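PDB 4EHU: 2-hydroxyisocaproyl-CoA dehydratase activator, which transfers one electron to (R)-2-hydroxyisocaproyl-CoA dehydratase as it hydrolyses ATP, activating that enzyme for the reductive branch of L-leucine fermentation. Local coordinates for residues Thr11-Val16 and Thr37-Val42; Ala26-Ser31 and Leu43-Gly48. All blocks are in the same frame, centred on the assembly; numbering follows the deposited sequence. Where two conformers were deposited one is given.

In the fold
Both contacts lie where helix 38-50 packs on one face of the mixed sheet, over strands 23-30, 13-19 and 2-8. Interaction 1 sets the start of this helix against strand 13-19; interaction 2 sets its next turns against strand 23-30, at one margin of the sheet. Their centres are about 7 Å apart, and their segments alternate along the chain: 11-16, 26-31, 37-42, 43-48. The two strands are antiparallel neighbours, joined by Ser13 with Ile30 and Gly15 with Glu28 backbone bonds, and Val42 of interaction 1 also packs on Ile30 of interaction 2. One helix thus backs the strand whose start holds the nucleotide phosphates.

Interaction 1: Thr11-Val16 and Thr37-Val42; sequences TASKGV and TGPSRV. With ANP (phosphoaminophosphonic acid-adenylate ester), chain D.
Ser13 points into the first turn of helix 38-50, at the start of strand 13-19. Its CB presses on Val42 CG2 at 3.4 Å, tight for two carbons, and lies beside Gly38 C. OG, anti to the carbonyl carbon (chi1 -64°), reaches the proline ring, 3.3 Å from Pro39 CD; Pro39 N has no hydrogen to share, and OG is instead hydrogen-bonded to Ser32 O. Serine suits this place, being small with a hydroxyl that finds a backbone acceptor. Glycine suits the other two close points: a CB on Gly38 would collide with Ser13 OG, and one on Gly15 with Val42 CG1. Val42 sets its branches on successive parts of the strand, CG2 3.3 Å from Ser13 O and CG1 3.7 Å from Gly15 N.

The neighbouring backbone and Lys14 serve the nucleotide analogue ADPNP. Thr11 N and Ala12 N both donate to O1B of its beta-phosphate, the latter at 2.8 Å with an N-H...O angle of 156°. The Lys14 chain bends at chi2 and chi3, which turn CD and CE toward the phosphates; NZ lies 2.8 Å from both O2B and O1A of ADPNP and also donates to Ala12 O from above the carbonyl plane. Three acceptors thus grip one ammonium, whose charge would offset that of the phosphates, while the helix side of the strand meets helix 38-50 by van der Waals contact, without hydrogen bonds across.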
ATOM      1  N   THR A  11     -10.063   4.461 -12.753  1.00 26.20           N
ATOM      2  CA  THR A  11      -9.608   3.257 -13.434  1.00 26.57           C
ATOM      3  C   THR A  11     -10.386   2.977 -14.703  1.00 30.54           C
ATOM      4  O   THR A  11      -9.818   2.533 -15.699  1.00 31.99           O
ATOM      5  CB  THR A  11      -9.739   2.043 -12.503  1.00 26.70           C
ATOM      6  OG1 THR A  11      -8.947   2.264 -11.328  1.00 29.41           O
ATOM      7  CG2 THR A  11      -9.291   0.755 -13.204  1.00 27.98           C
ATOM      8  N   ALA A  12     -11.688   3.240 -14.675  1.00 27.95           N
ATOM      9  CA  ALA A  12     -12.509   3.015 -15.846  1.00 23.53           C
ATOM     10  C   ALA A  12     -13.539   4.112 -16.026  1.00 23.69           C
ATOM     11  O   ALA A  12     -13.968   4.732 -15.053  1.00 25.98           O
ATOM     12  CB  ALA A  12     -13.214   1.670 -15.748  1.00 26.45           C
ATOM     13  N   SER A  13     -13.925   4.329 -17.277  1.00 24.95           N
ATOM     14  CA  SER A  13     -14.975   5.284 -17.607  1.00 28.37           C
ATOM     15  C   SER A  13     -16.239   4.530 -17.951  1.00 30.22           C
ATOM     16  O   SER A  13     -16.225   3.593 -18.760  1.00 28.87           O
ATOM     17  CB  SER A  13     -14.565   6.165 -18.789  1.00 32.47           C
ATOM     18  OG  SER A  13     -13.454   6.959 -18.440  1.00 30.29           O
ATOM     19  N   LYS A  14     -17.338   4.948 -17.339  1.00 23.21           N
ATOM     20  CA  LYS A  14     -18.615   4.274 -17.529  1.00 24.98           C
ATOM     21  C   LYS A  14     -19.663   5.259 -18.004  1.00 24.10           C
ATOM     22  O   LYS A  14     -19.699   6.402 -17.545  1.00 25.57           O
ATOM     23  CB  LYS A  14     -19.085   3.640 -16.219  1.00 22.64           C
ATOM     24  CG  LYS A  14     -18.325   2.375 -15.813  1.00 21.26           C
ATOM     25  CD  LYS A  14     -16.918   2.676 -15.228  1.00 20.45           C
ATOM     26  CE  LYS A  14     -17.001   3.345 -13.851  1.00 19.97           C
ATOM     27  NZ  LYS A  14     -15.678   3.439 -13.149  1.00 22.26           N
ATOM     28  N   GLY A  15     -20.518   4.821 -18.928  1.00 25.03           N
ATOM     29  CA  GLY A  15     -21.581   5.668 -19.451  1.00 25.07           C
ATOM     30  C   GLY A  15     -22.895   4.920 -19.590  1.00 27.65           C
ATOM     31  O   GLY A  15     -22.912   3.726 -19.878  1.00 29.96           O
ATOM     32  N   VAL A  16     -23.998   5.630 -19.386  1.00 25.72           N
ATOM     33  CA  VAL A  16     -25.336   5.070 -19.572  1.00 26.50           C
ATOM     34  C   VAL A  16     -26.182   6.102 -20.295  1.00 28.33           C
ATOM     35  O   VAL A  16     -26.107   7.285 -19.958  1.00 28.38           O
ATOM     36  CB  VAL A  16     -26.013   4.771 -18.216  1.00 24.33           C
ATOM     37  CG1 VAL A  16     -27.486   4.480 -18.411  1.00 26.81           C
ATOM     38  CG2 VAL A  16     -25.305   3.582 -17.503  1.00 22.98           C
ATOM     39  N   THR A  37      -8.237   9.038 -22.424  1.00 40.84           N
ATOM     40  CA  THR A  37      -9.219   9.243 -23.474  1.00 49.83           C
ATOM     41  C   THR A  37     -10.467   8.420 -23.174  1.00 55.74           C
ATOM     42  O   THR A  37     -11.425   8.418 -23.942  1.00 52.33           O
ATOM     43  CB  THR A  37      -8.645   8.807 -24.822  1.00 57.65           C
ATOM     44  OG1 THR A  37      -8.190   7.451 -24.727  1.00 51.98           O
ATOM     45  CG2 THR A  37      -7.474   9.699 -25.210  1.00 62.19           C
ATOM     46  N   GLY A  38     -10.443   7.722 -22.044  1.00 47.18           N
ATOM     47  CA  GLY A  38     -11.522   6.831 -21.658  1.00 49.52           C
ATOM     48  C   GLY A  38     -12.903   7.412 -21.899  1.00 36.81           C
ATOM     49  O   GLY A  38     -13.729   6.781 -22.550  1.00 42.31           O
ATOM     50  N   PRO A  39     -13.164   8.613 -21.360  1.00 40.52           N
ATOM     51  CA  PRO A  39     -14.460   9.295 -21.486  1.00 40.91           C
ATOM     52  C   PRO A  39     -14.911   9.549 -22.925  1.00 47.09           C
ATOM     53  O   PRO A  39     -16.074   9.319 -23.253  1.00 40.68           O
ATOM     54  CB  PRO A  39     -14.217  10.623 -20.766  1.00 46.57           C
ATOM     55  CG  PRO A  39     -13.185  10.291 -19.742  1.00 43.81           C
ATOM     56  CD  PRO A  39     -12.273   9.309 -20.418  1.00 41.51           C
ATOM     57  N   SER A  40     -14.010  10.028 -23.777  0.51 37.52           N
ATOM     58  CA  SER A  40     -14.380  10.270 -25.166  0.51 39.56           C
ATOM     59  C   SER A  40     -14.723   8.949 -25.854  0.51 47.80           C
ATOM     60  O   SER A  40     -15.650   8.887 -26.658  0.51 55.38           O
ATOM     61  CB  SER A  40     -13.271  11.018 -25.919  0.51 42.87           C
ATOM     62  OG  SER A  40     -12.069  10.273 -25.963  0.51 44.62           O
ATOM     63  N   ARG A  41     -13.992   7.891 -25.518  1.00 44.04           N
ATOM     64  CA  ARG A  41     -14.234   6.580 -26.099  1.00 49.10           C
ATOM     65  C   ARG A  41     -15.579   6.012 -25.649  1.00 47.39           C
ATOM     66  O   ARG A  41     -16.276   5.355 -26.421  1.00 45.32           O
ATOM     67  CB  ARG A  41     -13.099   5.633 -25.724  1.00 57.36           C
ATOM     68  CG  ARG A  41     -11.734   6.110 -26.199  1.00 61.40           C
ATOM     69  CD  ARG A  41     -10.624   5.238 -25.649  1.00 62.88           C
ATOM     70  NE  ARG A  41     -10.848   3.830 -25.957  1.00 71.75           N
ATOM     71  CZ  ARG A  41     -10.109   2.831 -25.489  1.00 80.21           C
ATOM     72  NH1 ARG A  41     -10.395   1.580 -25.825  1.00 83.49           N
ATOM     73  NH2 ARG A  41      -9.084   3.081 -24.683  1.00 79.66           N
ATOM     74  N   VAL A  42     -15.941   6.267 -24.397  1.00 33.69           N
ATOM     75  CA  VAL A  42     -17.234   5.843 -23.878  1.00 43.61           C
ATOM     76  C   VAL A  42     -18.340   6.501 -24.700  1.00 43.14           C
ATOM     77  O   VAL A  42     -19.282   5.849 -25.143  1.00 39.68           O
ATOM     78  CB  VAL A  42     -17.378   6.227 -22.387  1.00 37.85           C
ATOM     79  CG1 VAL A  42     -18.809   6.096 -21.924  1.00 35.54           C
ATOM     80  CG2 VAL A  42     -16.460   5.370 -21.530  1.00 35.14           C
TER
HETATM   81  PG  ANP D 302     -12.701   4.526  -8.080  1.00 18.56           P
HETATM   82  O1G ANP D 302     -12.275   5.957  -8.386  1.00 19.89           O
HETATM   83  O2G ANP D 302     -14.190   4.463  -7.848  1.00 19.33           O
HETATM   84  O3G ANP D 302     -11.918   3.910  -6.988  1.00 20.61           O
HETATM   85  PB  ANP D 302     -13.318   3.206 -10.737  1.00 19.07           P
HETATM   86  O1B ANP D 302     -12.720   3.535 -12.080  1.00 21.23           O
HETATM   87  O2B ANP D 302     -14.761   3.658 -10.506  1.00 17.41           O
HETATM   88  N3B ANP D 302     -12.209   3.719  -9.512  1.00 18.01           N
HETATM   89  PA  ANP D 302     -14.426   0.553 -11.156  1.00 18.79           P
HETATM   90  O1A ANP D 302     -14.678   0.876 -12.587  1.00 19.66           O
HETATM   91  O2A ANP D 302     -15.551   0.523 -10.145  1.00 17.97           O
HETATM   92  O3A ANP D 302     -13.319   1.585 -10.575  1.00 18.26           O
HETATM   93  O5' ANP D 302     -13.617  -0.825 -10.984  1.00 18.30           O
HETATM   94  C5' ANP D 302     -12.316  -0.976 -11.560  1.00 19.73           C
HETATM   95  C4' ANP D 302     -11.863  -2.421 -11.376  1.00 26.26           C
HETATM   96  O4' ANP D 302     -12.836  -3.455 -11.409  1.00 22.75           O
HETATM   97  C3' ANP D 302     -10.462  -2.937 -11.644  1.00 23.33           C
HETATM   98  O3' ANP D 302      -9.523  -2.388 -10.709  1.00 22.02           O
HETATM   99  C2' ANP D 302     -10.648  -4.456 -11.555  1.00 25.59           C
HETATM  100  O2' ANP D 302     -10.057  -5.016 -10.369  1.00 25.85           O
HETATM  101  C1' ANP D 302     -12.155  -4.709 -11.529  1.00 22.88           C
HETATM  102  N9  ANP D 302     -12.674  -5.319 -12.767  1.00 21.97           N
HETATM  103  C8  ANP D 302     -12.857  -4.711 -13.957  1.00 23.52           C
HETATM  104  N7  ANP D 302     -13.407  -5.567 -14.854  1.00 23.49           N
HETATM  105  C5  ANP D 302     -13.580  -6.745 -14.206  1.00 20.90           C
HETATM  106  C6  ANP D 302     -14.118  -8.064 -14.548  1.00 22.14           C
HETATM  107  N6  ANP D 302     -14.565  -8.292 -15.806  1.00 23.58           N
HETATM  108  N1  ANP D 302     -14.134  -9.015 -13.579  1.00 20.67           N
HETATM  109  C2  ANP D 302     -13.694  -8.789 -12.333  1.00 22.10           C
HETATM  110  N3  ANP D 302     -13.179  -7.609 -11.955  1.00 20.97           N
HETATM  111  C4  ANP D 302     -13.111  -6.576 -12.831  1.00 20.77           C

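Interaction 2: Ala26-Ser31 and Leu43-Gly48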
ATOM      1  N   ALA A  26     -28.516   2.032 -23.519  1.00 43.03           N
ATOM      2  CA  ALA A  26     -27.109   1.856 -23.852  1.00 35.71           C
ATOM      3  C   ALA A  26     -26.236   2.006 -22.616  1.00 43.37           C
ATOM      4  O   ALA A  26     -26.543   2.768 -21.694  1.00 34.43           O
ATOM      5  CB  ALA A  26     -26.676   2.853 -24.927  1.00 38.78           C
ATOM      6  N   SER A  27     -25.145   1.254 -22.594  1.00 45.82           N
ATOM      7  CA  SER A  27     -24.163   1.382 -21.539  1.00 37.81           C
ATOM      8  C   SER A  27     -22.816   0.987 -22.104  1.00 46.64           C
ATOM      9  O   SER A  27     -22.734   0.293 -23.111  1.00 43.42           O
ATOM     10  CB  SER A  27     -24.525   0.491 -20.366  1.00 30.15           C
ATOM     11  OG  SER A  27     -24.448  -0.877 -20.742  1.00 43.96           O
ATOM     12  N   GLU A  28     -21.749   1.437 -21.470  1.00 34.48           N
ATOM     13  CA  GLU A  28     -20.432   1.158 -21.996  1.00 43.59           C
ATOM     14  C   GLU A  28     -19.411   1.391 -20.913  1.00 31.56           C
ATOM     15  O   GLU A  28     -19.497   2.363 -20.159  1.00 27.80           O
ATOM     16  CB  GLU A  28     -20.141   2.047 -23.208  1.00 55.08           C
ATOM     17  CG  GLU A  28     -18.806   1.770 -23.883  1.00 78.49           C
ATOM     18  CD  GLU A  28     -18.723   0.373 -24.470  1.00 91.56           C
ATOM     19  OE1 GLU A  28     -19.783  -0.200 -24.801  1.00 88.97           O
ATOM     20  OE2 GLU A  28     -17.598  -0.155 -24.595  1.00 93.79           O
ATOM     21  N   THR A  29     -18.445   0.487 -20.827  1.00 31.76           N
ATOM     22  CA  THR A  29     -17.334   0.657 -19.916  1.00 31.75           C
ATOM     23  C   THR A  29     -16.059   0.595 -20.733  1.00 30.22           C
ATOM     24  O   THR A  29     -15.896  -0.293 -21.569  1.00 35.27           O
ATOM     25  CB  THR A  29     -17.326  -0.454 -18.848  1.00 30.34           C
ATOM     26  OG1 THR A  29     -18.567  -0.426 -18.129  1.00 31.70           O
ATOM     27  CG2 THR A  29     -16.166  -0.283 -17.869  1.00 30.15           C
ATOM     28  N   ILE A  30     -15.172   1.554 -20.511  1.00 28.48           N
ATOM     29  CA  ILE A  30     -13.834   1.509 -21.086  1.00 36.51           C
ATOM     30  C   ILE A  30     -12.842   1.538 -19.935  1.00 38.39           C
ATOM     31  O   ILE A  30     -12.953   2.380 -19.049  1.00 32.51           O
ATOM     32  CB  ILE A  30     -13.578   2.711 -22.015  1.00 42.30           C
ATOM     33  CG1 ILE A  30     -14.647   2.777 -23.109  1.00 53.25           C
ATOM     34  CG2 ILE A  30     -12.190   2.621 -22.618  1.00 46.82           C
ATOM     35  CD1 ILE A  30     -14.503   1.717 -24.170  1.00 70.99           C
ATOM     36  N   SER A  31     -11.874   0.626 -19.940  1.00 31.42           N
ATOM     37  CA  SER A  31     -10.960   0.463 -18.810  1.00 40.48           C
ATOM     38  C   SER A  31      -9.824   1.474 -18.836  1.00 43.22           C
ATOM     39  O   SER A  31      -8.678   1.138 -18.531  1.00 42.57           O
ATOM     40  CB  SER A  31     -10.382  -0.950 -18.783  1.00 37.61           C
ATOM     41  OG  SER A  31     -11.406  -1.915 -18.666  1.00 52.45           O
ATOM     42  N   LEU A  43     -18.202   7.798 -24.916  1.00 40.77           N
ATOM     43  CA  LEU A  43     -19.187   8.562 -25.666  1.00 48.13           C
ATOM     44  C   LEU A  43     -19.344   8.042 -27.087  1.00 56.16           C
ATOM     45  O   LEU A  43     -20.463   7.875 -27.569  1.00 51.59           O
ATOM     46  CB  LEU A  43     -18.780  10.031 -25.701  1.00 36.92           C
ATOM     47  CG  LEU A  43     -18.965  10.780 -24.383  1.00 45.84           C
ATOM     48  CD1 LEU A  43     -18.338  12.164 -24.469  1.00 53.05           C
ATOM     49  CD2 LEU A  43     -20.443  10.871 -24.057  1.00 39.39           C
ATOM     50  N   GLU A  44     -18.226   7.795 -27.760  1.00 54.45           N
ATOM     51  CA  GLU A  44     -18.256   7.263 -29.117  1.00 64.65           C
ATOM     52  C   GLU A  44     -19.091   5.994 -29.180  1.00 58.17           C
ATOM     53  O   GLU A  44     -19.862   5.799 -30.113  1.00 54.32           O
ATOM     54  CB  GLU A  44     -16.844   6.951 -29.608  1.00 77.68           C
ATOM     55  CG  GLU A  44     -15.974   8.168 -29.811  1.00 86.63           C
ATOM     56  CD  GLU A  44     -14.528   7.799 -30.068  1.00 90.56           C
ATOM     57  OE1 GLU A  44     -14.265   6.636 -30.441  1.00 91.51           O
ATOM     58  OE2 GLU A  44     -13.652   8.671 -29.890  1.00 90.30           O
ATOM     59  N   LYS A  45     -18.936   5.127 -28.186  1.00 53.49           N
ATOM     60  CA  LYS A  45     -19.611   3.837 -28.208  1.00 60.56           C
ATOM     61  C   LYS A  45     -21.095   3.947 -27.879  1.00 54.62           C
ATOM     62  O   LYS A  45     -21.911   3.255 -28.478  1.00 45.00           O
ATOM     63  CB  LYS A  45     -18.924   2.856 -27.265  1.00 66.94           C
ATOM     64  CG  LYS A  45     -17.534   2.475 -27.728  1.00 80.40           C
ATOM     65  CD  LYS A  45     -17.195   1.044 -27.363  1.00 87.18           C
ATOM     66  CE  LYS A  45     -15.907   0.598 -28.031  1.00 97.07           C
ATOM     67  NZ  LYS A  45     -15.986   0.713 -29.513  1.00107.56           N
ATOM     68  N   LEU A  46     -21.448   4.806 -26.930  1.00 43.01           N
ATOM     69  CA  LEU A  46     -22.855   5.045 -26.636  1.00 44.00           C
ATOM     70  C   LEU A  46     -23.576   5.583 -27.863  1.00 56.95           C
ATOM     71  O   LEU A  46     -24.677   5.139 -28.178  1.00 51.48           O
ATOM     72  CB  LEU A  46     -23.007   6.028 -25.480  1.00 37.11           C
ATOM     73  CG  LEU A  46     -22.409   5.490 -24.181  1.00 36.14           C
ATOM     74  CD1 LEU A  46     -22.399   6.583 -23.132  1.00 36.81           C
ATOM     75  CD2 LEU A  46     -23.170   4.266 -23.694  1.00 32.02           C
ATOM     76  N   TYR A  47     -22.949   6.541 -28.540  1.00 42.51           N
ATOM     77  CA  TYR A  47     -23.523   7.166 -29.726  1.00 47.45           C
ATOM     78  C   TYR A  47     -23.599   6.186 -30.888  1.00 56.59           C
ATOM     79  O   TYR A  47     -24.569   6.186 -31.646  1.00 56.50           O
ATOM     80  CB  TYR A  47     -22.694   8.386 -30.134  1.00 53.48           C
ATOM     81  CG  TYR A  47     -22.821   9.560 -29.186  1.00 53.80           C
ATOM     82  CD1 TYR A  47     -24.039   9.877 -28.595  1.00 47.93           C
ATOM     83  CD2 TYR A  47     -21.722  10.347 -28.879  1.00 55.02           C
ATOM     84  CE1 TYR A  47     -24.155  10.952 -27.728  1.00 46.85           C
ATOM     85  CE2 TYR A  47     -21.828  11.420 -28.012  1.00 55.13           C
ATOM     86  CZ  TYR A  47     -23.045  11.719 -27.439  1.00 50.54           C
ATOM     87  OH  TYR A  47     -23.143  12.792 -26.579  1.00 52.79           O
ATOM     88  N   GLY A  48     -22.572   5.358 -31.031  1.00 60.74           N
ATOM     89  CA  GLY A  48     -22.539   4.366 -32.088  1.00 64.57           C
ATOM     90  C   GLY A  48     -23.640   3.337 -31.917  1.00 72.29           C
ATOM     91  O   GLY A  48     -24.331   2.982 -32.872  1.00 77.22           O
TER
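Glu28 and Lys45 meet through the carbons of the lysine chain, with no bond between their charged ends. Lys45 CB lies 3.6 Å from Glu28 CG, and farther out Lys45 CD comes to 3.0 Å from Glu28 OE2, a close approach of a methylene to a carboxylate oxygen. The two side chains cross obliquely. Beyond CD the lysine chain turns away from the carboxylate, leaving Lys45 NZ 5.2 Å from Glu28 OE2, so any attraction between these opposite charges acts at a distance. A long side chain suits this exposed place, since its methylenes can cover the strand while the ammonium group extends beyond them. Ile30 CD1 adds a looser nonpolar contact with Lys45 CD, at 4.2 Å.

Next to this pair, Leu46 sends a single methyl, CD2, onto the strand. Leu46 CD2 rests on the backbone of Ser27, 3.7 Å from Ser27 C. The same methyl meets Ala26 CB at 4.0 Å and also touches Glu28 CB. The small alanine lets the helix come near here: the CA atoms of Ala26 and Leu46 are 6.0 Å apart.

In the next shell, Glu28 CG is anti to the backbone N (chi1 -177°), which carries it out toward the helix, and OE1 forms a salt bridge with Lys49, one turn beyond Lys45. Lys49 NZ also donates to Ser27 O, joining helix and strand a second time. Leu46 also touches Ile17 of strand 13-19 and Met4 of strand 2-8. The 43-48 part of helix 38-50 runs roughly antiparallel to strand 26-30 (154°, axes 7.9 Å apart), an alpha/beta layer packing that belongs to the actin-fold ATPase domain, where a helix packs on the face of a mixed sheet of strand order 3-2-1-4-5.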